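Local coordinates for cellulosomal scaffoldin adaptor protein B (Acetivibrio cellulolyticus, PDB 3BWZ) that helps to build the cellulosome as a scaffoldin, the piece present being a type II cohesin module, a domain class that binds type II dockerins, at residues I9-T14 with Q161-N166; G19-A24 with K117-K122; P45-P50 with K122-S127. All blocks are in the same frame, centred on the assembly; numbering follows the deposited sequence. Where two conformers were deposited one is given.

Contact 1. Residues I9-T14 with Q161-N166; sequences IVLDKT and QPAVIN. With EDO (1,2-ethanediol), chain F.
The methyl of Ala-163 points between Ile-9 and Leu-11, two side chains that leave the same face of strand 6-11. Leu-11 lies against it with its branch carbon CG, 3.6 Å from CB of Ala-163, and CD1 reaches on to CB of Ile-165 at 4.2 Å. Roughly square to this approach, CG2 of Ile-9, anti to the backbone N, stands 3.7 Å from the same CB of Ala-163, while CD1 runs out obliquely across the CB of Gln-161. A small alanine fits here, against two larger branched chains. These are the first and last strands of the cohesin jelly-roll sandwich, which run in parallel and here diverge by 26°. Where they part, a water takes over, donating to O of Lys-13 and to O of Val-164. Beyond it the backbones meet directly, N of Asn-166 donating a hydrogen bond to O of Thr-14 (3.0 Å, N-H...O angle 158°). Ile-165 lies beside this bond: CG1 anti to its backbone N (chi1 -168°) carries CD1 to 3.4 Å from O of Lys-13. OG1 of Thr-14 shares a hydrogen bond of 2.7 Å with O1 of an ethanediol, probably a crystallisation additive.

Contact 2. Residues G19-A24 with K117-K122; sequences GEIVTA and KFKVLK
Lys-117, Phe-118 and Val-120 give up the most surface to segment 19-24, each in its own way. Lys-117 lies alongside Thr-23, its non-hydrogen-bonded partner, the two side chains leaving the sheet in the same direction; its chain stays extended until a bend at the last torsion (chi4 -75°) turns NZ in to donate to OG1 of Thr-23 at 2.9 Å. A long lysine suits this place because its methylenes can run along the threonine before the amine turns in to the hydroxyl; at its root, CB packs 3.8 Å from CG2 of Ile-21. Phe-118 pairs with Val-22 through two backbone bonds, N of Val-22 to O of Phe-118 and N of Phe-118 to O of Val-22, both 2.8 Å. Its ring goes to the buried face, where CB of Ala-24 meets the ring edge at CE1, 4.2 Å away. Val-120 shares that face: its CG2 lies 3.7 Å from CG2 of Val-22. Its backbone is gripped at both ends, N donating to O of Glu-20 (2.9 Å) and O accepting from N of Gly-19 (2.7 Å). Gly-19 has a positive phi of 88°, at which a side chain would jam against the preceding carbonyl. This antiparallel pairing continues through the cohesin sheet: strand 6-11 adjoins strand 21-29, strand 48-51 flanks strand 111-120, and Leu-48 and Pro-50, with Tyr-43, touch the phenylalanine ring.

Contact 3. Residues P45-P50 with K122-S127; sequences PAVLQP and KEETSS
O of Val-47 accepts two successive backbone N-H groups: that of Leu-121, which continues the pairing of strands 48-51 and 111-120, and that of Lys-122, a weak bond of 3.4 Å. The valine side chain then fills the bend where the chain turns from strand 111-120 toward strand 126-130. With CG1 anti to its backbone N (chi1 -179°), Val-47 sends that methyl inward to O of Lys-122 at 3.5 Å and to CB of Ser-126 at 3.7 Å. The small hydroxymethyl of Ser-126 allows this close approach. The other methyl, CG2, stands over the flat face of the Glu-124 carboxylate, 3.6 Å from OE2 and nearly as close to CD and OE1. The aliphatic part of Lys-122 lies against the carbonyl of Ala-46, CD 3.2 Å from its O, before the chain bends and carries its amine away. Strand 126-130 goes on to pair with strand 34-42, so the bend carries the chain from one sheet of the cohesin sandwich to the other. Charged groups thus contribute mainly through their carbon atoms and a carboxylate face; the contact rests mostly on the shape of a branched valine, with one weak main-chain bond and van der Waals contact rather than ion pairing.

Overall arrangement
All three contacts gather at one end of the cohesin sandwich, on the same side of the chain's centre. The centres of contacts 2 and 3 lie about 8 Å apart, those of 1 and 2 about 11 Å, and those of 1 and 3 about 12 Å. Contact 1 joins the first and last strands, and the other two are nested within the loop it closes; contacts 2 and 3 alternate along the chain and share Lys-122. Strands 6-11, 21-29, 111-120 and 48-51 follow one another across the sheet. A salt bridge from Lys-13 to Glu-20 ties contact 1 to contact 2, and OG1 of Thr-125 probably hydrogen-bonds O of Asn-166, knitting contact 3 to contact 1 in one module.

Contact 1. Residues I9-T14 with Q161-N166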
ATOM      1  N   ILE A   9       6.279  -0.928   3.271  1.00  6.81           N
ATOM      2  CA  ILE A   9       6.309  -0.959   1.816  1.00  6.72           C
ATOM      3  C   ILE A   9       7.564  -1.717   1.393  1.00  7.35           C
ATOM      4  O   ILE A   9       8.660  -1.286   1.669  1.00  8.70           O
ATOM      5  CB  ILE A   9       6.306   0.439   1.193  1.00  7.61           C
ATOM      6  CG1 ILE A   9       5.168   1.288   1.744  1.00  9.63           C
ATOM      7  CG2 ILE A   9       6.301   0.356  -0.322  1.00  8.74           C
ATOM      8  CD1 ILE A   9       5.195   2.763   1.273  1.00  9.74           C
ATOM      9  N   VAL A  10       7.366  -2.862   0.755  1.00  7.55           N
ATOM     10  CA  VAL A  10       8.408  -3.800   0.396  1.00  9.07           C
ATOM     11  C   VAL A  10       8.521  -3.871  -1.118  1.00  8.12           C
ATOM     12  O   VAL A  10       7.544  -4.168  -1.772  1.00  9.70           O
ATOM     13  CB  VAL A  10       8.101  -5.233   1.009  1.00  9.99           C
ATOM     14  CG1 VAL A  10       9.169  -6.247   0.625  1.00 12.90           C
ATOM     15  CG2 VAL A  10       7.974  -5.126   2.534  1.00 12.15           C
ATOM     16  N   LEU A  11       9.701  -3.640  -1.677  1.00  8.22           N
ATOM     17  CA  LEU A  11       9.897  -3.764  -3.126  1.00  8.22           C
ATOM     18  C   LEU A  11      10.515  -5.097  -3.498  1.00  8.24           C
ATOM     19  O   LEU A  11      11.328  -5.656  -2.761  1.00 10.38           O
ATOM     20  CB  LEU A  11      10.816  -2.661  -3.647  1.00  9.35           C
ATOM     21  CG  LEU A  11      10.416  -1.251  -3.244  1.00 10.18           C
ATOM     22  CD1 LEU A  11      11.344  -0.226  -3.925  1.00 11.01           C
ATOM     23  CD2 LEU A  11       8.975  -0.963  -3.510  1.00  9.64           C
ATOM     24  N   ASP A  12      10.167  -5.604  -4.671  1.00  7.83           N
ATOM     25  CA  ASP A  12      10.794  -6.814  -5.170  1.00  8.09           C
ATOM     26  C   ASP A  12      12.183  -6.607  -5.756  1.00  8.94           C
ATOM     27  O   ASP A  12      12.875  -7.579  -6.034  1.00 11.87           O
ATOM     28  CB  ASP A  12       9.888  -7.540  -6.170  1.00  8.61           C
ATOM     29  CG  ASP A  12       9.684  -6.778  -7.469  1.00  8.61           C
ATOM     30  OD1 ASP A  12       9.727  -5.540  -7.476  1.00  8.24           O
ATOM     31  OD2 ASP A  12       9.405  -7.478  -8.478  1.00 11.38           O
ATOM     32  N   LYS A  13      12.559  -5.368  -6.011  1.00  9.30           N
ATOM     33  CA  LYS A  13      13.802  -4.990  -6.639  1.00 10.33           C
ATOM     34  C   LYS A  13      14.446  -3.827  -5.844  1.00 10.68           C
ATOM     35  O   LYS A  13      13.744  -2.988  -5.301  1.00 14.18           O
ATOM     36  CB  LYS A  13      13.534  -4.518  -8.076  1.00 11.63           C
ATOM     37  CG  LYS A  13      13.057  -5.594  -9.000  1.00 12.13           C
ATOM     38  CD  LYS A  13      12.647  -5.047 -10.348  1.00 12.27           C
ATOM     39  CE  LYS A  13      12.169  -6.172 -11.285  1.00 12.27           C
ATOM     40  NZ  LYS A  13      11.739  -5.737 -12.614  1.00 13.31           N
ATOM     41  N   THR A  14      15.764  -3.837  -5.755  1.00 11.10           N
ATOM     42  CA  THR A  14      16.542  -2.722  -5.238  1.00 12.36           C
ATOM     43  C   THR A  14      16.998  -1.766  -6.299  1.00 11.25           C
ATOM     44  O   THR A  14      17.228  -0.565  -6.047  1.00 11.51           O
ATOM     45  CB  THR A  14      17.787  -3.209  -4.361  1.00 11.22           C
ATOM     46  OG1 THR A  14      18.702  -3.992  -5.172  1.00 13.31           O
ATOM     47  CG2 THR A  14      17.360  -3.968  -3.141  1.00 16.20           C
ATOM     48  N   GLN A 161       8.908   2.743   6.102  1.00  9.05           N
ATOM     49  CA  GLN A 161       8.831   3.461   4.846  1.00  9.07           C
ATOM     50  C   GLN A 161       9.743   4.682   5.000  1.00  9.24           C
ATOM     51  O   GLN A 161       9.918   5.164   6.108  1.00 10.50           O
ATOM     52  CB  GLN A 161       7.377   3.881   4.535  1.00  9.16           C
ATOM     53  CG  GLN A 161       6.758   4.860   5.541  1.00 10.18           C
ATOM     54  CD  GLN A 161       7.030   6.296   5.250  1.00 10.30           C
ATOM     55  OE1 GLN A 161       7.255   6.681   4.111  1.00  9.75           O
ATOM     56  NE2 GLN A 161       6.953   7.128   6.290  1.00 14.54           N
ATOM     57  N   PRO A 162      10.299   5.219   3.908  1.00  9.37           N
ATOM     58  CA  PRO A 162      10.030   4.888   2.529  1.00  9.08           C
ATOM     59  C   PRO A 162      10.743   3.649   2.014  1.00  9.03           C
ATOM     60  O   PRO A 162      11.755   3.218   2.571  1.00 11.32           O
ATOM     61  CB  PRO A 162      10.552   6.123   1.784  1.00 10.38           C
ATOM     62  CG  PRO A 162      11.684   6.578   2.599  1.00 11.47           C
ATOM     63  CD  PRO A 162      11.253   6.339   4.023  1.00 11.70           C
ATOM     64  N   ALA A 163      10.209   3.094   0.935  1.00  9.06           N
ATOM     65  CA  ALA A 163      10.924   2.109   0.125  1.00  9.20           C
ATOM     66  C   ALA A 163      11.677   2.904  -0.930  1.00  8.45           C
ATOM     67  O   ALA A 163      11.129   3.799  -1.536  1.00 12.23           O
ATOM     68  CB  ALA A 163       9.945   1.147  -0.533  1.00 11.18           C
ATOM     69  N   VAL A 164      12.935   2.582  -1.152  1.00  8.49           N
ATOM     70  CA  VAL A 164      13.790   3.351  -2.069  1.00  8.69           C
ATOM     71  C   VAL A 164      14.223   2.465  -3.214  1.00  8.07           C
ATOM     72  O   VAL A 164      14.724   1.350  -3.004  1.00  9.25           O
ATOM     73  CB  VAL A 164      14.993   3.964  -1.353  1.00  9.76           C
ATOM     74  CG1 VAL A 164      15.883   4.717  -2.348  1.00 11.38           C
ATOM     75  CG2 VAL A 164      14.500   4.889  -0.250  1.00 12.30           C
ATOM     76  N   ILE A 165      14.032   2.951  -4.438  1.00  8.21           N
ATOM     77  CA  ILE A 165      14.502   2.262  -5.628  1.00  8.53           C
ATOM     78  C   ILE A 165      15.710   3.011  -6.190  1.00  7.67           C
ATOM     79  O   ILE A 165      15.753   4.243  -6.173  1.00  8.20           O
ATOM     80  CB  ILE A 165      13.365   2.146  -6.710  1.00  9.25           C
ATOM     81  CG1 ILE A 165      13.759   1.169  -7.846  1.00 10.45           C
ATOM     82  CG2 ILE A 165      12.921   3.509  -7.222  1.00 11.59           C
ATOM     83  CD1 ILE A 165      13.928  -0.270  -7.417  1.00 12.44           C
ATOM     84  N   ASN A 166      16.668   2.257  -6.705  1.00  7.82           N
ATOM     85  CA  ASN A 166      17.783   2.826  -7.456  1.00  6.81           C
ATOM     86  C   ASN A 166      18.704   3.714  -6.635  1.00  7.59           C
ATOM     87  O   ASN A 166      19.273   4.661  -7.169  1.00  8.63           O
ATOM     88  CB  ASN A 166      17.287   3.495  -8.737  1.00  7.90           C
ATOM     89  CG  ASN A 166      16.948   2.477  -9.792  1.00  7.98           C
ATOM     90  OD1 ASN A 166      17.565   1.418  -9.846  1.00  9.21           O
ATOM     91  ND2 ASN A 166      15.979   2.774 -10.649  1.00  8.47           N
TER
HETATM   92  C1  EDO F 302      19.239  -7.273  -3.900  1.00 16.07           C
HETATM   93  O1  EDO F 302      18.544  -6.729  -5.024  1.00 19.36           O
HETATM   94  C2  EDO F 302      19.929  -8.580  -4.250  1.00 15.83           C
HETATM   95  O2  EDO F 302      19.045  -9.667  -4.473  1.00 18.83           O
HETATM   96  O   HOH W   1      14.505  -1.495  -2.861  1.00 22.67           O
HETATM   97  O   HOH W   2      17.520   1.170  -3.722  1.00 13.59           O

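Contact 2. Residues G19-A24 with K117-K122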
ATOM      1  N   GLY A  19      12.026   1.358 -17.781  1.00  8.73           N
ATOM      2  CA  GLY A  19      11.033   0.503 -18.363  1.00  9.31           C
ATOM      3  C   GLY A  19      10.660  -0.714 -17.542  1.00  8.61           C
ATOM      4  O   GLY A  19       9.648  -1.364 -17.828  1.00  9.19           O
ATOM      5  N   GLU A  20      11.465  -1.065 -16.554  1.00  8.66           N
ATOM      6  CA  GLU A  20      11.128  -2.202 -15.733  1.00  8.63           C
ATOM      7  C   GLU A  20       9.948  -1.897 -14.813  1.00  7.46           C
ATOM      8  O   GLU A  20       9.653  -0.741 -14.498  1.00  9.29           O
ATOM      9  CB  GLU A  20      12.320  -2.611 -14.876  1.00  9.54           C
ATOM     10  CG  GLU A  20      13.393  -3.352 -15.603  1.00 11.34           C
ATOM     11  CD  GLU A  20      14.410  -3.947 -14.637  1.00 12.37           C
ATOM     12  OE1 GLU A  20      14.031  -4.650 -13.683  1.00 13.97           O
ATOM     13  OE2 GLU A  20      15.585  -3.704 -14.827  1.00 13.97           O
ATOM     14  N   ILE A  21       9.322  -2.972 -14.334  1.00  8.49           N
ATOM     15  CA  ILE A  21       8.269  -2.870 -13.334  1.00  8.42           C
ATOM     16  C   ILE A  21       8.853  -3.196 -11.957  1.00  8.40           C
ATOM     17  O   ILE A  21       9.496  -4.241 -11.776  1.00  9.52           O
ATOM     18  CB  ILE A  21       7.094  -3.824 -13.656  1.00  9.23           C
ATOM     19  CG1 ILE A  21       6.564  -3.559 -15.068  1.00 10.76           C
ATOM     20  CG2 ILE A  21       5.991  -3.677 -12.606  1.00 10.78           C
ATOM     21  CD1 ILE A  21       6.184  -2.130 -15.368  1.00 12.01           C
ATOM     22  N   VAL A  22       8.595  -2.320 -11.006  1.00  7.51           N
ATOM     23  CA  VAL A  22       8.944  -2.527  -9.617  1.00  7.64           C
ATOM     24  C   VAL A  22       7.644  -2.755  -8.862  1.00  7.67           C
ATOM     25  O   VAL A  22       6.703  -1.945  -8.952  1.00  8.72           O
ATOM     26  CB  VAL A  22       9.666  -1.274  -9.052  1.00  9.06           C
ATOM     27  CG1 VAL A  22       9.892  -1.411  -7.537  1.00 12.08           C
ATOM     28  CG2 VAL A  22      10.967  -1.004  -9.790  1.00 10.80           C
ATOM     29  N   THR A  23       7.552  -3.866  -8.133  1.00  7.09           N
ATOM     30  CA  THR A  23       6.336  -4.215  -7.425  1.00  7.27           C
ATOM     31  C   THR A  23       6.488  -3.852  -5.969  1.00  7.00           C
ATOM     32  O   THR A  23       7.359  -4.397  -5.275  1.00  7.76           O
ATOM     33  CB  THR A  23       6.025  -5.705  -7.612  1.00  8.66           C
ATOM     34  OG1 THR A  23       5.867  -5.992  -9.009  1.00  9.85           O
ATOM     35  CG2 THR A  23       4.745  -6.100  -6.895  1.00  9.71           C
ATOM     36  N   ALA A  24       5.631  -2.951  -5.507  1.00  6.68           N
ATOM     37  CA  ALA A  24       5.595  -2.537  -4.113  1.00  7.19           C
ATOM     38  C   ALA A  24       4.469  -3.306  -3.414  1.00  7.28           C
ATOM     39  O   ALA A  24       3.286  -3.100  -3.672  1.00  9.55           O
ATOM     40  CB  ALA A  24       5.364  -1.030  -4.016  1.00  8.13           C
ATOM     41  N   LYS A 117       2.229  -1.694  -8.542  1.00  6.85           N
ATOM     42  CA  LYS A 117       3.309  -1.835  -9.487  1.00  7.09           C
ATOM     43  C   LYS A 117       3.623  -0.477 -10.102  1.00  6.83           C
ATOM     44  O   LYS A 117       2.732   0.286 -10.434  1.00  7.90           O
ATOM     45  CB  LYS A 117       2.933  -2.851 -10.547  1.00  7.91           C
ATOM     46  CG  LYS A 117       2.891  -4.256  -9.973  1.00  9.06           C
ATOM     47  CD  LYS A 117       2.287  -5.253 -10.938  1.00 11.12           C
ATOM     48  CE  LYS A 117       2.388  -6.649 -10.419  1.00 12.28           C
ATOM     49  NZ  LYS A 117       3.765  -7.192 -10.526  1.00 16.00           N
ATOM     50  N   PHE A 118       4.913  -0.230 -10.288  1.00  6.72           N
ATOM     51  CA  PHE A 118       5.403   1.005 -10.872  1.00  7.08           C
ATOM     52  C   PHE A 118       6.313   0.730 -12.045  1.00  7.50           C
ATOM     53  O   PHE A 118       7.263  -0.043 -11.934  1.00  8.10           O
ATOM     54  CB  PHE A 118       6.179   1.850  -9.853  1.00  7.77           C
ATOM     55  CG  PHE A 118       5.356   2.400  -8.736  1.00  7.76           C
ATOM     56  CD1 PHE A 118       5.283   1.746  -7.512  1.00  7.76           C
ATOM     57  CD2 PHE A 118       4.687   3.596  -8.880  1.00  7.50           C
ATOM     58  CE1 PHE A 118       4.535   2.277  -6.489  1.00  9.02           C
ATOM     59  CE2 PHE A 118       3.949   4.132  -7.854  1.00  8.50           C
ATOM     60  CZ  PHE A 118       3.885   3.471  -6.660  1.00  8.68           C
ATOM     61  N   LYS A 119       6.038   1.392 -13.158  1.00  7.21           N
ATOM     62  CA  LYS A 119       6.953   1.420 -14.293  1.00  7.50           C
ATOM     63  C   LYS A 119       8.007   2.491 -14.058  1.00  6.82           C
ATOM     64  O   LYS A 119       7.681   3.626 -13.695  1.00  7.51           O
ATOM     65  CB  LYS A 119       6.158   1.698 -15.563  1.00  8.81           C
ATOM     66  CG  LYS A 119       6.847   1.789 -16.921  0.50  9.12           C
ATOM     67  CD  LYS A 119       5.943   2.550 -17.956  0.50 10.25           C
ATOM     68  CE  LYS A 119       4.538   1.973 -18.121  0.50 10.60           C
ATOM     69  NZ  LYS A 119       3.646   2.844 -18.982  0.50 10.04           N
ATOM     70  N   VAL A 120       9.272   2.139 -14.288  1.00  7.64           N
ATOM     71  CA  VAL A 120      10.377   3.066 -14.105  1.00  7.55           C
ATOM     72  C   VAL A 120      10.519   3.936 -15.355  1.00  7.58           C
ATOM     73  O   VAL A 120      10.882   3.446 -16.434  1.00  9.06           O
ATOM     74  CB  VAL A 120      11.699   2.316 -13.821  1.00  8.06           C
ATOM     75  CG1 VAL A 120      12.850   3.302 -13.689  1.00  9.86           C
ATOM     76  CG2 VAL A 120      11.541   1.443 -12.558  1.00  9.35           C
ATOM     77  N   LEU A 121      10.226   5.217 -15.193  1.00  7.66           N
ATOM     78  CA  LEU A 121      10.330   6.184 -16.293  1.00  8.42           C
ATOM     79  C   LEU A 121      11.753   6.715 -16.457  1.00  8.83           C
ATOM     80  O   LEU A 121      12.197   6.977 -17.581  1.00  9.55           O
ATOM     81  CB  LEU A 121       9.401   7.377 -16.061  1.00  8.43           C
ATOM     82  CG  LEU A 121       7.923   7.028 -15.849  1.00  8.43           C
ATOM     83  CD1 LEU A 121       7.083   8.306 -15.642  1.00 11.07           C
ATOM     84  CD2 LEU A 121       7.376   6.171 -16.988  1.00 11.41           C
ATOM     85  N   LYS A 122      12.419   6.931 -15.325  1.00  9.21           N
ATOM     86  CA  LYS A 122      13.757   7.535 -15.269  1.00 10.20           C
ATOM     87  C   LYS A 122      14.600   6.783 -14.275  1.00 10.01           C
ATOM     88  O   LYS A 122      14.097   6.363 -13.236  1.00 10.56           O
ATOM     89  CB  LYS A 122      13.680   9.011 -14.829  1.00 11.66           C
ATOM     90  CG  LYS A 122      12.811   9.875 -15.685  1.00 13.30           C
ATOM     91  CD  LYS A 122      12.887  11.347 -15.281  1.00 15.82           C
ATOM     92  CE  LYS A 122      14.201  12.004 -15.630  1.00 22.87           C
ATOM     93  NZ  LYS A 122      14.442  12.023 -17.102  1.00 25.51           N
TER

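Contact 3. Residues P45-P50 with K122-S127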
ATOM      1  N   PRO A  45       6.121  11.369  -9.631  1.00  8.83           N
ATOM      2  CA  PRO A  45       5.525  10.992 -10.897  1.00  9.71           C
ATOM      3  C   PRO A  45       6.397  11.300 -12.113  1.00 10.01           C
ATOM      4  O   PRO A  45       6.066  10.868 -13.201  1.00 11.40           O
ATOM      5  CB  PRO A  45       4.249  11.831 -10.925  1.00 12.26           C
ATOM      6  CG  PRO A  45       4.593  13.049 -10.136  1.00 12.26           C
ATOM      7  CD  PRO A  45       5.471  12.555  -9.036  1.00 10.31           C
ATOM      8  N   ALA A  46       7.514  11.986 -11.918  1.00  9.82           N
ATOM      9  CA  ALA A  46       8.511  12.113 -12.986  1.00 10.80           C
ATOM     10  C   ALA A  46       9.324  10.833 -13.136  1.00  9.88           C
ATOM     11  O   ALA A  46       9.936  10.609 -14.180  1.00 11.49           O
ATOM     12  CB  ALA A  46       9.457  13.303 -12.748  1.00 12.33           C
ATOM     13  N   VAL A  47       9.380  10.036 -12.081  1.00  8.87           N
ATOM     14  CA  VAL A  47      10.283   8.885 -12.035  1.00  8.45           C
ATOM     15  C   VAL A  47       9.570   7.553 -12.178  1.00  7.66           C
ATOM     16  O   VAL A  47      10.092   6.657 -12.828  1.00  8.29           O
ATOM     17  CB  VAL A  47      11.134   8.933 -10.751  1.00  9.50           C
ATOM     18  CG1 VAL A  47      12.099   7.744 -10.687  1.00 10.07           C
ATOM     19  CG2 VAL A  47      11.924  10.240 -10.679  1.00 11.54           C
ATOM     20  N   LEU A  48       8.403   7.428 -11.550  1.00  7.49           N
ATOM     21  CA  LEU A  48       7.654   6.175 -11.508  1.00  7.16           C
ATOM     22  C   LEU A  48       6.224   6.423 -11.948  1.00  7.04           C
ATOM     23  O   LEU A  48       5.663   7.487 -11.657  1.00  8.15           O
ATOM     24  CB  LEU A  48       7.615   5.606 -10.085  1.00  7.38           C
ATOM     25  CG  LEU A  48       8.966   5.257  -9.441  1.00  8.22           C
ATOM     26  CD1 LEU A  48       8.720   4.742  -8.027  1.00  8.71           C
ATOM     27  CD2 LEU A  48       9.778   4.250 -10.274  1.00  8.98           C
ATOM     28  N   GLN A  49       5.620   5.412 -12.568  1.00  7.01           N
ATOM     29  CA  GLN A  49       4.212   5.486 -12.989  1.00  6.94           C
ATOM     30  C   GLN A  49       3.480   4.245 -12.516  1.00  6.83           C
ATOM     31  O   GLN A  49       3.869   3.139 -12.872  1.00  7.13           O
ATOM     32  CB  GLN A  49       4.104   5.546 -14.499  1.00  7.80           C
ATOM     33  CG  GLN A  49       2.672   5.560 -15.002  1.00  8.04           C
ATOM     34  CD  GLN A  49       2.543   5.561 -16.500  1.00  9.37           C
ATOM     35  OE1 GLN A  49       1.626   6.204 -17.076  1.00 13.64           O
ATOM     36  NE2 GLN A  49       3.429   4.887 -17.140  1.00  9.39           N
ATOM     37  N   PRO A  50       2.389   4.391 -11.731  1.00  6.64           N
ATOM     38  CA  PRO A  50       1.675   3.201 -11.270  1.00  6.63           C
ATOM     39  C   PRO A  50       0.905   2.565 -12.426  1.00  7.24           C
ATOM     40  O   PRO A  50       0.219   3.260 -13.203  1.00  7.65           O
ATOM     41  CB  PRO A  50       0.748   3.754 -10.177  1.00  8.05           C
ATOM     42  CG  PRO A  50       0.532   5.164 -10.546  1.00  9.36           C
ATOM     43  CD  PRO A  50       1.797   5.628 -11.188  1.00  7.45           C
ATOM     44  N   LYS A 122      12.419   6.931 -15.325  1.00  9.21           N
ATOM     45  CA  LYS A 122      13.757   7.535 -15.269  1.00 10.20           C
ATOM     46  C   LYS A 122      14.600   6.783 -14.275  1.00 10.01           C
ATOM     47  O   LYS A 122      14.097   6.363 -13.236  1.00 10.56           O
ATOM     48  CB  LYS A 122      13.680   9.011 -14.829  1.00 11.66           C
ATOM     49  CG  LYS A 122      12.811   9.875 -15.685  1.00 13.30           C
ATOM     50  CD  LYS A 122      12.887  11.347 -15.281  1.00 15.82           C
ATOM     51  CE  LYS A 122      14.201  12.004 -15.630  1.00 22.87           C
ATOM     52  NZ  LYS A 122      14.442  12.023 -17.102  1.00 25.51           N
ATOM     53  N   GLU A 123      15.879   6.646 -14.591  1.00 10.39           N
ATOM     54  CA  GLU A 123      16.822   5.990 -13.730  1.00 10.38           C
ATOM     55  C   GLU A 123      17.412   6.978 -12.740  1.00 10.30           C
ATOM     56  O   GLU A 123      18.370   7.678 -13.027  1.00 13.26           O
ATOM     57  CB  GLU A 123      17.906   5.349 -14.598  1.00 13.43           C
ATOM     58  CG  GLU A 123      18.827   4.398 -13.887  1.00 13.98           C
ATOM     59  CD  GLU A 123      18.211   3.093 -13.547  1.00 16.76           C
ATOM     60  OE1 GLU A 123      18.890   2.267 -12.915  1.00 20.94           O
ATOM     61  OE2 GLU A 123      17.035   2.870 -13.888  1.00 16.24           O
ATOM     62  N   GLU A 124      16.783   7.066 -11.582  1.00 10.14           N
ATOM     63  CA  GLU A 124      17.100   8.035 -10.558  1.00 11.37           C
ATOM     64  C   GLU A 124      16.695   7.447  -9.219  1.00  9.04           C
ATOM     65  O   GLU A 124      15.624   6.857  -9.114  1.00  9.73           O
ATOM     66  CB  GLU A 124      16.264   9.297 -10.845  1.00 14.43           C
ATOM     67  CG  GLU A 124      16.255  10.448  -9.880  1.00 19.60           C
ATOM     68  CD  GLU A 124      15.338  11.570 -10.404  1.00 20.45           C
ATOM     69  OE1 GLU A 124      14.787  12.314  -9.583  1.00 29.45           O
ATOM     70  OE2 GLU A 124      15.137  11.637 -11.641  1.00 23.45           O
ATOM     71  N   THR A 125      17.477   7.688  -8.181  1.00  8.93           N
ATOM     72  CA  THR A 125      17.114   7.256  -6.851  1.00  9.12           C
ATOM     73  C   THR A 125      15.786   7.913  -6.479  1.00  9.51           C
ATOM     74  O   THR A 125      15.631   9.127  -6.621  1.00 11.56           O
ATOM     75  CB  THR A 125      18.193   7.675  -5.842  1.00  9.30           C
ATOM     76  OG1 THR A 125      19.465   7.253  -6.342  1.00  9.11           O
ATOM     77  CG2 THR A 125      17.920   7.081  -4.453  1.00 10.65           C
ATOM     78  N   SER A 126      14.839   7.151  -5.961  1.00  9.17           N
ATOM     79  CA  SER A 126      13.515   7.686  -5.691  1.00  9.71           C
ATOM     80  C   SER A 126      12.813   6.863  -4.610  1.00  8.04           C
ATOM     81  O   SER A 126      13.024   5.665  -4.470  1.00  9.28           O
ATOM     82  CB  SER A 126      12.723   7.650  -7.001  1.00 11.59           C
ATOM     83  OG  SER A 126      11.572   8.485  -6.968  1.00 15.08           O
ATOM     84  N   SER A 127      11.930   7.524  -3.895  1.00  7.81           N
ATOM     85  CA  SER A 127      11.236   6.948  -2.747  1.00  8.21           C
ATOM     86  C   SER A 127       9.762   6.714  -3.006  1.00  7.39           C
ATOM     87  O   SER A 127       9.098   7.543  -3.642  1.00  8.81           O
ATOM     88  CB  SER A 127      11.339   7.900  -1.564  1.00  9.86           C
ATOM     89  OG  SER A 127      12.680   7.989  -1.167  1.00 11.51           O
TER